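Uncharacterized protein (Bacteroides ovatus CL02T12C04, PDB 6PTM) probably hydrolyses carrageenan from its chain ends, acting as an exo-carrageenase of glycoside hydrolase family 42. Local coordinates at residues K379-I382 with R383-D386; I66-L69 with K70-A74; D93-V96 with K97-S100. All coordinates share one frame; numbering follows the deposited sequence.

Interaction 1. Residues K379-I382 with R383-D386; sequences KNEI and RKYD
Glu381 and Lys384 form an i to i+3 salt bridge on the last turns of helix 358-385, in what is probably the catalytic domain, a (beta/alpha)8 barrel in family 42 enzymes. The two side chains run alongside each other in the same direction, and Lys384 NZ meets Glu381 OE2 at 2.8 Å on the syn lone pair. Glu381 sets out away from residues 383-386; a bend at chi2 (-63°) brings its carboxylate back to the lysine, whose chain is extended beyond CG. The other oxygen, OE1, is bonded to Ser268 on helix 261-278, so both ends of the carboxylate are held and its rotation is restricted. With an alanine in place of Glu381, the ammonium of Lys384 would probably lose its counter-charge and Ser268 its bonded carboxylate.

The tight side faces strand 288-292. Ile382 is buried against Tyr288 and Leu290 of that strand, and the buried carboxylate of Asp386 is bonded to Tyr288 OH. Ile382 O is gripped twice: Asp386 N lies in the carbonyl plane at 2.9 Å, while Tyr385 N approaches from 45° above that plane at 3.0 Å.

The opposite character appears at Asn380, Arg383 and Lys384, which are exposed. Here Lys384 N makes two weak bonds, to Asn380 O and Glu381 O. Lys379 CG and Arg383 CG are 4.2 Å apart, and Lys379 CD sits at the edge of the guanidinium. The like charges separate beyond them, with Lys379 NZ bonded to Asn417 O and 5.3 Å from Arg383 NH1. Between the two sides, Tyr385 leans on helix 261-278; on one face of its ring, offset toward the rim, Lys384 CB lies 3.6 Å above the plane, while Glu381 O approaches CD1 of Tyr385 obliquely at 3.4 Å.

Interaction 2. Residues I66-L69 with K70-A74; sequences INTL and KEETA
Thr68 and Glu72 bond across the first turn of helix 69-90, just after an Asx turn in which Asn67 OD1 accepts from Leu69 N at 3.0 Å. Thr68 holds the N-cap position, yet its hydroxyl makes no capping bond.

Among the side-chain bonds, Thr68 OG1 donates to Glu72 OE2 at 2.6 Å, meeting the anti lone pair of that carboxylate oxygen, the one turned away from its neighbour. The threonine chi1 of 50° places OG1 between its own N and carbonyl carbon, where it meets a glutamate extended beyond CG. The carboxylate is also tied down by charge and by a second hydroxyl: Lys62 forms a salt bridge with OE2, and Tyr187 OH bonds OE1. Several partners thus fix its position, and the nearby lysine probably favours its ionised form. Glu71, whose OE1 lies 3.7 Å from Thr68 CA, is paired with Arg145, and Lys70 with Glu134.

Backbone bonds carry the turn itself. Glu72 N reaches Thr68 O at 2.9 Å in a nearly straight bond (169°), and Thr73 N follows to Leu69 O.

One water joins the segments as well, donating to Asn67 O and accepting from Lys70 N at 2.9 Å.

Beyond these bonds the Leu69 and Thr73 side chains only touch, Leu69 CD1 lying 4.0 Å from Thr73 OG1. That hydroxyl shares Leu69 O with the amide of its own residue: Thr73 OG1 and Thr73 N reach the oxygen from opposite faces of the carbonyl plane, OG1 standing 38° out of it at 2.9 Å.

Interaction 3. Residues D93-V96 with K97-S100; sequences DANV and KNFS
The side-chain amides of Asn95 and Asn98 meet with their planes 47° apart, joined by a bond from Asn98 ND2 to Asn95 OD1 of 3.1 Å. The acceptor lies close to the plane of the Asn98 amide, whereas the donor is tilted 17° from the carbonyl plane of Asn95. The i to i+3 spacing puts the two amides on the same side of the helix; both residues place CG anti to their own carbonyl carbon. The other end of the Asn95 amide is held too, its ND2 donating to Asp88 on helix 69-90. Donor and acceptor of this buried group are therefore both used, and its orientation is well defined.

The third flat group, the Phe99 ring, takes Asn95 O at its edge, near its plane, with CD2 3.4 Å from that oxygen. The buried ring also meets two tyrosines outside the segments, Tyr105 edge-to-face and Tyr112 with planes at about 35°.

Along the backbone, the bonds advance one residue at a time. Phe99 N donates to Asn95 O at 2.7 Å, and Asn98 N to Ala94 O at 3.0 Å, both nearly straight. Asn98 CG also lies 3.5 Å from Ala94 O. Toward the C-terminal end, Ser100 N reaches Val96 O at 2.8 Å through a more bent bond, and Ser100 OG turns back onto a lone pair of Lys97 O, in the carbonyl plane, at 2.6 Å.

Val96, meanwhile, rests on Ser109 and Ala113 of helix 109-139. The successive i to i+4 backbone bonds are those of an alpha-helix, and with Asn95 and Phe99 buried while Asp93, Lys97 and Ser100 are exposed, it is a short amphipathic one, helix 92-100 packed against helices 69-90 and 109-139.

Overall arrangement
Along the chain the order is interaction 2, interaction 3, interaction 1, each closing before the next opens. Interactions 2 and 3 belong to the N-terminal helical region: interaction 2 starts helix 69-90, interaction 3 lies on helix 92-100 that follows it, and both pack on helix 109-139. Their centres are 34 Å apart, with nearest atoms about 20 Å apart. Interaction 1 lies toward the C-terminal end of helix 358-385 within the beta-galactosidase family region, beside strand 288-292 of a parallel sheet; its centre is 42 Å from interaction 2 and 46 Å from interaction 3. None touches another, so they are separate local contacts within helices of the N-terminal region and the probable catalytic domain.

Interaction 1. Residues K379-I382 with R383-D386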
ATOM      1  N   LYS A 379       3.310 -18.242  -9.767  1.00 14.58           N
ATOM      2  CA  LYS A 379       1.834 -18.255  -9.847  1.00 15.01           C
ATOM      3  C   LYS A 379       1.358 -19.439 -10.696  1.00 16.54           C
ATOM      4  O   LYS A 379       0.434 -20.163 -10.223  1.00 15.94           O
ATOM      5  CB  LYS A 379       1.282 -16.947 -10.419  1.00 15.79           C
ATOM      6  CG  LYS A 379      -0.211 -16.984 -10.710  1.00 16.14           C
ATOM      7  CD  LYS A 379      -0.788 -15.730 -11.326  1.00 18.33           C
ATOM      8  CE  LYS A 379      -0.081 -15.309 -12.593  1.00 21.42           C
ATOM      9  NZ  LYS A 379      -0.868 -14.290 -13.342  1.00 22.58           N
ATOM     10  N   ASN A 380       1.964 -19.690 -11.860  1.00 16.69           N
ATOM     11  CA  ASN A 380       1.490 -20.807 -12.732  1.00 18.90           C
ATOM     12  C   ASN A 380       1.759 -22.144 -12.037  1.00 17.99           C
ATOM     13  O   ASN A 380       0.887 -23.005 -12.128  1.00 16.98           O
ATOM     14  CB  ASN A 380       2.026 -20.764 -14.161  1.00 19.22           C
ATOM     15  CG  ASN A 380       1.642 -19.478 -14.859  1.00 22.20           C
ATOM     16  OD1 ASN A 380       0.593 -18.879 -14.567  1.00 23.52           O
ATOM     17  ND2 ASN A 380       2.523 -19.004 -15.733  1.00 25.23           N
ATOM     18  N   GLU A 381       2.833 -22.286 -11.258  1.00 17.68           N
ATOM     19  CA  GLU A 381       3.071 -23.538 -10.487  1.00 17.43           C
ATOM     20  C   GLU A 381       1.989 -23.722  -9.417  1.00 17.18           C
ATOM     21  O   GLU A 381       1.417 -24.841  -9.372  1.00 17.64           O
ATOM     22  CB  GLU A 381       4.478 -23.618  -9.898  1.00 17.08           C
ATOM     23  CG  GLU A 381       5.550 -23.670 -10.970  1.00 18.67           C
ATOM     24  CD  GLU A 381       5.488 -24.904 -11.859  1.00 18.92           C
ATOM     25  OE1 GLU A 381       5.814 -25.981 -11.373  1.00 21.74           O
ATOM     26  OE2 GLU A 381       4.984 -24.799 -12.994  1.00 21.57           O
ATOM     27  N   ILE A 382       1.674 -22.679  -8.639  1.00 15.89           N
ATOM     28  CA  ILE A 382       0.631 -22.743  -7.579  1.00 15.62           C
ATOM     29  C   ILE A 382      -0.693 -23.129  -8.234  1.00 17.24           C
ATOM     30  O   ILE A 382      -1.319 -24.063  -7.727  1.00 16.81           O
ATOM     31  CB  ILE A 382       0.543 -21.437  -6.777  1.00 15.85           C
ATOM     32  CG1 ILE A 382       1.810 -21.219  -5.946  1.00 15.45           C
ATOM     33  CG2 ILE A 382      -0.702 -21.401  -5.916  1.00 15.05           C
ATOM     34  CD1 ILE A 382       1.955 -19.827  -5.415  1.00 16.04           C
ATOM     35  N   ARG A 383      -1.057 -22.511  -9.367  1.00 18.65           N
ATOM     36  CA  ARG A 383      -2.370 -22.725 -10.022  1.00 20.92           C
ATOM     37  C   ARG A 383      -2.557 -24.179 -10.491  1.00 20.38           C
ATOM     38  O   ARG A 383      -3.726 -24.587 -10.516  1.00 19.25           O
ATOM     39  CB  ARG A 383      -2.580 -21.730 -11.164  1.00 26.62           C
ATOM     40  CG  ARG A 383      -2.796 -20.314 -10.657  1.00 31.09           C
ATOM     41  CD  ARG A 383      -4.230 -20.025 -10.249  1.00 40.34           C
ATOM     42  NE  ARG A 383      -5.070 -20.138 -11.423  1.00 50.28           N
ATOM     43  CZ  ARG A 383      -5.109 -19.255 -12.406  1.00 53.43           C
ATOM     44  NH1 ARG A 383      -4.380 -18.152 -12.323  1.00 52.39           N
ATOM     45  NH2 ARG A 383      -5.879 -19.491 -13.463  1.00 57.49           N
ATOM     46  N   LYS A 384      -1.480 -24.911 -10.808  1.00 20.21           N
ATOM     47  CA  LYS A 384      -1.500 -26.356 -11.169  1.00 22.03           C
ATOM     48  C   LYS A 384      -2.104 -27.178 -10.031  1.00 21.11           C
ATOM     49  O   LYS A 384      -2.784 -28.117 -10.357  1.00 21.22           O
ATOM     50  CB  LYS A 384      -0.110 -26.929 -11.426  1.00 22.95           C
ATOM     51  CG  LYS A 384       0.501 -26.443 -12.732  1.00 28.33           C
ATOM     52  CD  LYS A 384       1.791 -27.127 -13.123  1.00 31.71           C
ATOM     53  CE  LYS A 384       2.443 -26.436 -14.308  1.00 31.28           C
ATOM     54  NZ  LYS A 384       3.831 -26.903 -14.451  1.00 34.51           N
ATOM     55  N   TYR A 385      -1.862 -26.822  -8.766  1.00 17.59           N
ATOM     56  CA  TYR A 385      -2.332 -27.577  -7.579  1.00 18.47           C
ATOM     57  C   TYR A 385      -3.529 -26.880  -6.919  1.00 18.42           C
ATOM     58  O   TYR A 385      -4.352 -27.574  -6.307  1.00 18.39           O
ATOM     59  CB  TYR A 385      -1.124 -27.877  -6.694  1.00 19.24           C
ATOM     60  CG  TYR A 385      -0.047 -28.584  -7.470  1.00 20.20           C
ATOM     61  CD1 TYR A 385       1.029 -27.900  -8.015  1.00 19.96           C
ATOM     62  CD2 TYR A 385      -0.190 -29.922  -7.782  1.00 21.51           C
ATOM     63  CE1 TYR A 385       1.990 -28.543  -8.777  1.00 21.37           C
ATOM     64  CE2 TYR A 385       0.753 -30.580  -8.550  1.00 23.68           C
ATOM     65  CZ  TYR A 385       1.832 -29.883  -9.062  1.00 22.80           C
ATOM     66  OH  TYR A 385       2.741 -30.572  -9.789  1.00 25.56           O
ATOM     67  N   ASP A 386      -3.704 -25.572  -7.077  1.00 18.54           N
ATOM     68  CA  ASP A 386      -4.890 -24.857  -6.520  1.00 19.52           C
ATOM     69  C   ASP A 386      -5.457 -23.925  -7.586  1.00 22.39           C
ATOM     70  O   ASP A 386      -5.069 -22.754  -7.668  1.00 19.39           O
ATOM     71  CB  ASP A 386      -4.515 -24.053  -5.270  1.00 19.52           C
ATOM     72  CG  ASP A 386      -5.677 -23.292  -4.657  1.00 20.04           C
ATOM     73  OD1 ASP A 386      -6.777 -23.361  -5.223  1.00 19.06           O
ATOM     74  OD2 ASP A 386      -5.451 -22.580  -3.665  1.00 21.96           O
TER

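Interaction 2. Residues I66-L69 with K70-A74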
ATOM      1  N   ILE A  66     -27.199  -2.085  23.082  1.00 25.87           N
ATOM      2  CA  ILE A  66     -26.131  -1.307  22.384  1.00 24.63           C
ATOM      3  C   ILE A  66     -25.030  -2.281  21.926  1.00 22.84           C
ATOM      4  O   ILE A  66     -24.572  -3.090  22.742  1.00 22.44           O
ATOM      5  CB  ILE A  66     -25.601  -0.182  23.296  1.00 25.86           C
ATOM      6  CG1 ILE A  66     -26.688   0.873  23.569  1.00 30.59           C
ATOM      7  CG2 ILE A  66     -24.360   0.467  22.690  1.00 25.58           C
ATOM      8  CD1 ILE A  66     -26.369   1.825  24.706  1.00 31.42           C
ATOM      9  N   ASN A  67     -24.569  -2.153  20.682  1.00 19.80           N
ATOM     10  CA  ASN A  67     -23.371  -2.868  20.175  1.00 19.70           C
ATOM     11  C   ASN A  67     -22.115  -2.257  20.820  1.00 20.41           C
ATOM     12  O   ASN A  67     -21.664  -1.152  20.365  1.00 18.55           O
ATOM     13  CB  ASN A  67     -23.258  -2.786  18.644  1.00 20.11           C
ATOM     14  CG  ASN A  67     -22.146  -3.659  18.106  1.00 20.33           C
ATOM     15  OD1 ASN A  67     -21.255  -4.047  18.879  1.00 23.42           O
ATOM     16  ND2 ASN A  67     -22.184  -3.993  16.820  1.00 17.72           N
ATOM     17  N   THR A  68     -21.524  -2.948  21.809  1.00 18.92           N
ATOM     18  CA  THR A  68     -20.361  -2.449  22.588  1.00 17.97           C
ATOM     19  C   THR A  68     -19.047  -2.994  22.005  1.00 16.82           C
ATOM     20  O   THR A  68     -18.046  -3.027  22.740  1.00 16.36           O
ATOM     21  CB  THR A  68     -20.438  -2.837  24.072  1.00 18.48           C
ATOM     22  OG1 THR A  68     -20.691  -4.236  24.163  1.00 19.36           O
ATOM     23  CG2 THR A  68     -21.507  -2.090  24.816  1.00 19.98           C
ATOM     24  N   LEU A  69     -19.015  -3.415  20.744  1.00 16.47           N
ATOM     25  CA  LEU A  69     -17.765  -3.953  20.134  1.00 17.22           C
ATOM     26  C   LEU A  69     -16.600  -2.974  20.355  1.00 16.36           C
ATOM     27  O   LEU A  69     -15.505  -3.413  20.741  1.00 15.96           O
ATOM     28  CB  LEU A  69     -17.975  -4.250  18.647  1.00 15.49           C
ATOM     29  CG  LEU A  69     -16.742  -4.706  17.881  1.00 15.88           C
ATOM     30  CD1 LEU A  69     -16.187  -6.023  18.449  1.00 15.93           C
ATOM     31  CD2 LEU A  69     -17.089  -4.869  16.406  1.00 16.15           C
ATOM     32  N   LYS A  70     -16.820  -1.687  20.122  1.00 16.47           N
ATOM     33  CA  LYS A  70     -15.727  -0.685  20.163  1.00 17.86           C
ATOM     34  C   LYS A  70     -15.113  -0.678  21.576  1.00 16.50           C
ATOM     35  O   LYS A  70     -13.915  -0.836  21.681  1.00 15.87           O
ATOM     36  CB  LYS A  70     -16.309   0.655  19.738  1.00 17.79           C
ATOM     37  CG  LYS A  70     -15.325   1.797  19.676  1.00 20.44           C
ATOM     38  CD  LYS A  70     -15.963   3.039  19.109  1.00 21.08           C
ATOM     39  CE  LYS A  70     -15.017   4.214  19.184  1.00 21.94           C
ATOM     40  NZ  LYS A  70     -15.559   5.379  18.461  1.00 21.38           N
ATOM     41  N   GLU A  71     -15.946  -0.553  22.612  1.00 17.83           N
ATOM     42  CA  GLU A  71     -15.504  -0.463  24.027  1.00 17.29           C
ATOM     43  C   GLU A  71     -14.902  -1.803  24.470  1.00 16.62           C
ATOM     44  O   GLU A  71     -13.891  -1.785  25.219  1.00 18.31           O
ATOM     45  CB  GLU A  71     -16.647   0.016  24.908  1.00 17.24           C
ATOM     46  CG  GLU A  71     -17.014   1.476  24.692  1.00 18.54           C
ATOM     47  CD  GLU A  71     -17.944   1.701  23.510  1.00 19.80           C
ATOM     48  OE1 GLU A  71     -18.548   0.705  23.034  1.00 19.30           O
ATOM     49  OE2 GLU A  71     -18.057   2.870  23.067  1.00 20.02           O
ATOM     50  N   GLU A  72     -15.462  -2.928  24.043  1.00 17.33           N
ATOM     51  CA  GLU A  72     -14.865  -4.256  24.343  1.00 17.18           C
ATOM     52  C   GLU A  72     -13.470  -4.374  23.739  1.00 16.71           C
ATOM     53  O   GLU A  72     -12.589  -5.019  24.364  1.00 16.52           O
ATOM     54  CB  GLU A  72     -15.718  -5.394  23.802  1.00 17.73           C
ATOM     55  CG  GLU A  72     -17.023  -5.568  24.551  1.00 20.17           C
ATOM     56  CD  GLU A  72     -17.919  -6.553  23.828  1.00 23.20           C
ATOM     57  OE1 GLU A  72     -17.381  -7.568  23.376  1.00 28.47           O
ATOM     58  OE2 GLU A  72     -19.089  -6.262  23.621  1.00 22.77           O
ATOM     59  N   THR A  73     -13.264  -3.803  22.552  1.00 17.02           N
ATOM     60  CA  THR A  73     -11.941  -3.804  21.882  1.00 15.58           C
ATOM     61  C   THR A  73     -10.975  -2.984  22.732  1.00 15.73           C
ATOM     62  O   THR A  73      -9.841  -3.449  22.974  1.00 16.49           O
ATOM     63  CB  THR A  73     -12.036  -3.294  20.439  1.00 14.92           C
ATOM     64  OG1 THR A  73     -12.898  -4.185  19.729  1.00 14.92           O
ATOM     65  CG2 THR A  73     -10.680  -3.203  19.781  1.00 15.78           C
ATOM     66  N   ALA A  74     -11.383  -1.789  23.151  1.00 15.93           N
ATOM     67  CA  ALA A  74     -10.573  -0.903  24.023  1.00 16.18           C
ATOM     68  C   ALA A  74     -10.277  -1.601  25.366  1.00 16.57           C
ATOM     69  O   ALA A  74      -9.123  -1.511  25.854  1.00 15.49           O
ATOM     70  CB  ALA A  74     -11.295   0.417  24.235  1.00 16.35           C
TER
HETATM   71  O   HOH W   1     -19.144  -0.767  18.747  1.00 18.67           O

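Interaction 3. Residues D93-V96 with K97-S100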
ATOM      1  N   ASP A  93      15.766  -3.373  32.605  1.00 34.84           N
ATOM      2  CA  ASP A  93      17.099  -3.594  31.975  1.00 34.78           C
ATOM      3  C   ASP A  93      16.876  -4.010  30.516  1.00 30.64           C
ATOM      4  O   ASP A  93      17.542  -3.460  29.605  1.00 30.03           O
ATOM      5  CB  ASP A  93      17.901  -4.640  32.759  1.00 42.08           C
ATOM      6  CG  ASP A  93      18.334  -4.209  34.166  1.00 53.11           C
ATOM      7  OD1 ASP A  93      18.260  -2.987  34.491  1.00 47.34           O
ATOM      8  OD2 ASP A  93      18.754  -5.099  34.936  1.00 55.62           O
ATOM      9  N   ALA A  94      15.931  -4.913  30.291  1.00 28.18           N
ATOM     10  CA  ALA A  94      15.574  -5.370  28.927  1.00 30.98           C
ATOM     11  C   ALA A  94      15.114  -4.160  28.105  1.00 28.60           C
ATOM     12  O   ALA A  94      15.572  -4.046  26.969  1.00 29.86           O
ATOM     13  CB  ALA A  94      14.575  -6.502  28.973  1.00 29.81           C
ATOM     14  N   ASN A  95      14.351  -3.211  28.676  1.00 27.50           N
ATOM     15  CA  ASN A  95      13.845  -2.051  27.891  1.00 27.06           C
ATOM     16  C   ASN A  95      14.940  -1.014  27.676  1.00 28.49           C
ATOM     17  O   ASN A  95      14.843  -0.275  26.658  1.00 29.66           O
ATOM     18  CB  ASN A  95      12.546  -1.462  28.462  1.00 27.90           C
ATOM     19  CG  ASN A  95      11.393  -2.410  28.195  1.00 25.87           C
ATOM     20  OD1 ASN A  95      11.331  -3.016  27.126  1.00 24.87           O
ATOM     21  ND2 ASN A  95      10.532  -2.612  29.175  1.00 24.07           N
ATOM     22  N   VAL A  96      15.942  -0.942  28.567  1.00 29.72           N
ATOM     23  CA  VAL A  96      17.084  -0.000  28.366  1.00 30.22           C
ATOM     24  C   VAL A  96      17.734  -0.412  27.037  1.00 30.51           C
ATOM     25  O   VAL A  96      18.027   0.482  26.187  1.00 33.44           O
ATOM     26  CB  VAL A  96      18.097   0.004  29.537  1.00 29.13           C
ATOM     27  CG1 VAL A  96      19.338   0.826  29.181  1.00 31.30           C
ATOM     28  CG2 VAL A  96      17.495   0.523  30.840  1.00 26.62           C
ATOM     29  N   LYS A  97      17.980  -1.719  26.898  1.00 34.87           N
ATOM     30  CA  LYS A  97      18.572  -2.358  25.690  1.00 36.07           C
ATOM     31  C   LYS A  97      17.653  -2.055  24.502  1.00 33.92           C
ATOM     32  O   LYS A  97      18.131  -1.417  23.534  1.00 29.79           O
ATOM     33  CB  LYS A  97      18.764  -3.857  25.924  1.00 37.89           C
ATOM     34  CG  LYS A  97      19.840  -4.200  26.941  1.00 43.83           C
ATOM     35  CD  LYS A  97      20.261  -5.656  26.906  1.00 49.65           C
ATOM     36  CE  LYS A  97      21.189  -6.063  28.034  1.00 52.09           C
ATOM     37  NZ  LYS A  97      20.426  -6.561  29.204  1.00 60.50           N
ATOM     38  N   ASN A  98      16.355  -2.388  24.621  1.00 30.74           N
ATOM     39  CA  ASN A  98      15.367  -2.066  23.549  1.00 29.36           C
ATOM     40  C   ASN A  98      15.496  -0.585  23.145  1.00 28.29           C
ATOM     41  O   ASN A  98      15.714  -0.352  21.954  1.00 26.55           O
ATOM     42  CB  ASN A  98      13.937  -2.466  23.916  1.00 29.50           C
ATOM     43  CG  ASN A  98      13.729  -3.965  23.993  1.00 30.17           C
ATOM     44  OD1 ASN A  98      14.406  -4.733  23.320  1.00 30.96           O
ATOM     45  ND2 ASN A  98      12.775  -4.401  24.799  1.00 30.99           N
ATOM     46  N   PHE A  99      15.411   0.393  24.061  1.00 28.81           N
ATOM     47  CA  PHE A  99      15.461   1.840  23.702  1.00 30.79           C
ATOM     48  C   PHE A  99      16.854   2.285  23.211  1.00 36.20           C
ATOM     49  O   PHE A  99      16.944   3.340  22.516  1.00 35.12           O
ATOM     50  CB  PHE A  99      15.033   2.743  24.857  1.00 31.60           C
ATOM     51  CG  PHE A  99      13.551   2.997  24.954  1.00 32.62           C
ATOM     52  CD1 PHE A  99      12.928   3.911  24.115  1.00 32.18           C
ATOM     53  CD2 PHE A  99      12.787   2.342  25.905  1.00 33.39           C
ATOM     54  CE1 PHE A  99      11.565   4.152  24.207  1.00 31.82           C
ATOM     55  CE2 PHE A  99      11.422   2.574  25.989  1.00 34.92           C
ATOM     56  CZ  PHE A  99      10.815   3.473  25.136  1.00 31.64           C
ATOM     57  N   SER A 100      17.935   1.595  23.584  1.00 38.49           N
ATOM     58  CA  SER A 100      19.298   2.038  23.172  1.00 42.95           C
ATOM     59  C   SER A 100      19.432   1.837  21.655  1.00 45.03           C
ATOM     60  O   SER A 100      19.966   2.764  21.001  1.00 42.67           O
ATOM     61  CB  SER A 100      20.387   1.343  23.943  1.00 41.84           C
ATOM     62  OG  SER A 100      20.358  -0.055  23.695  1.00 42.96           O
TER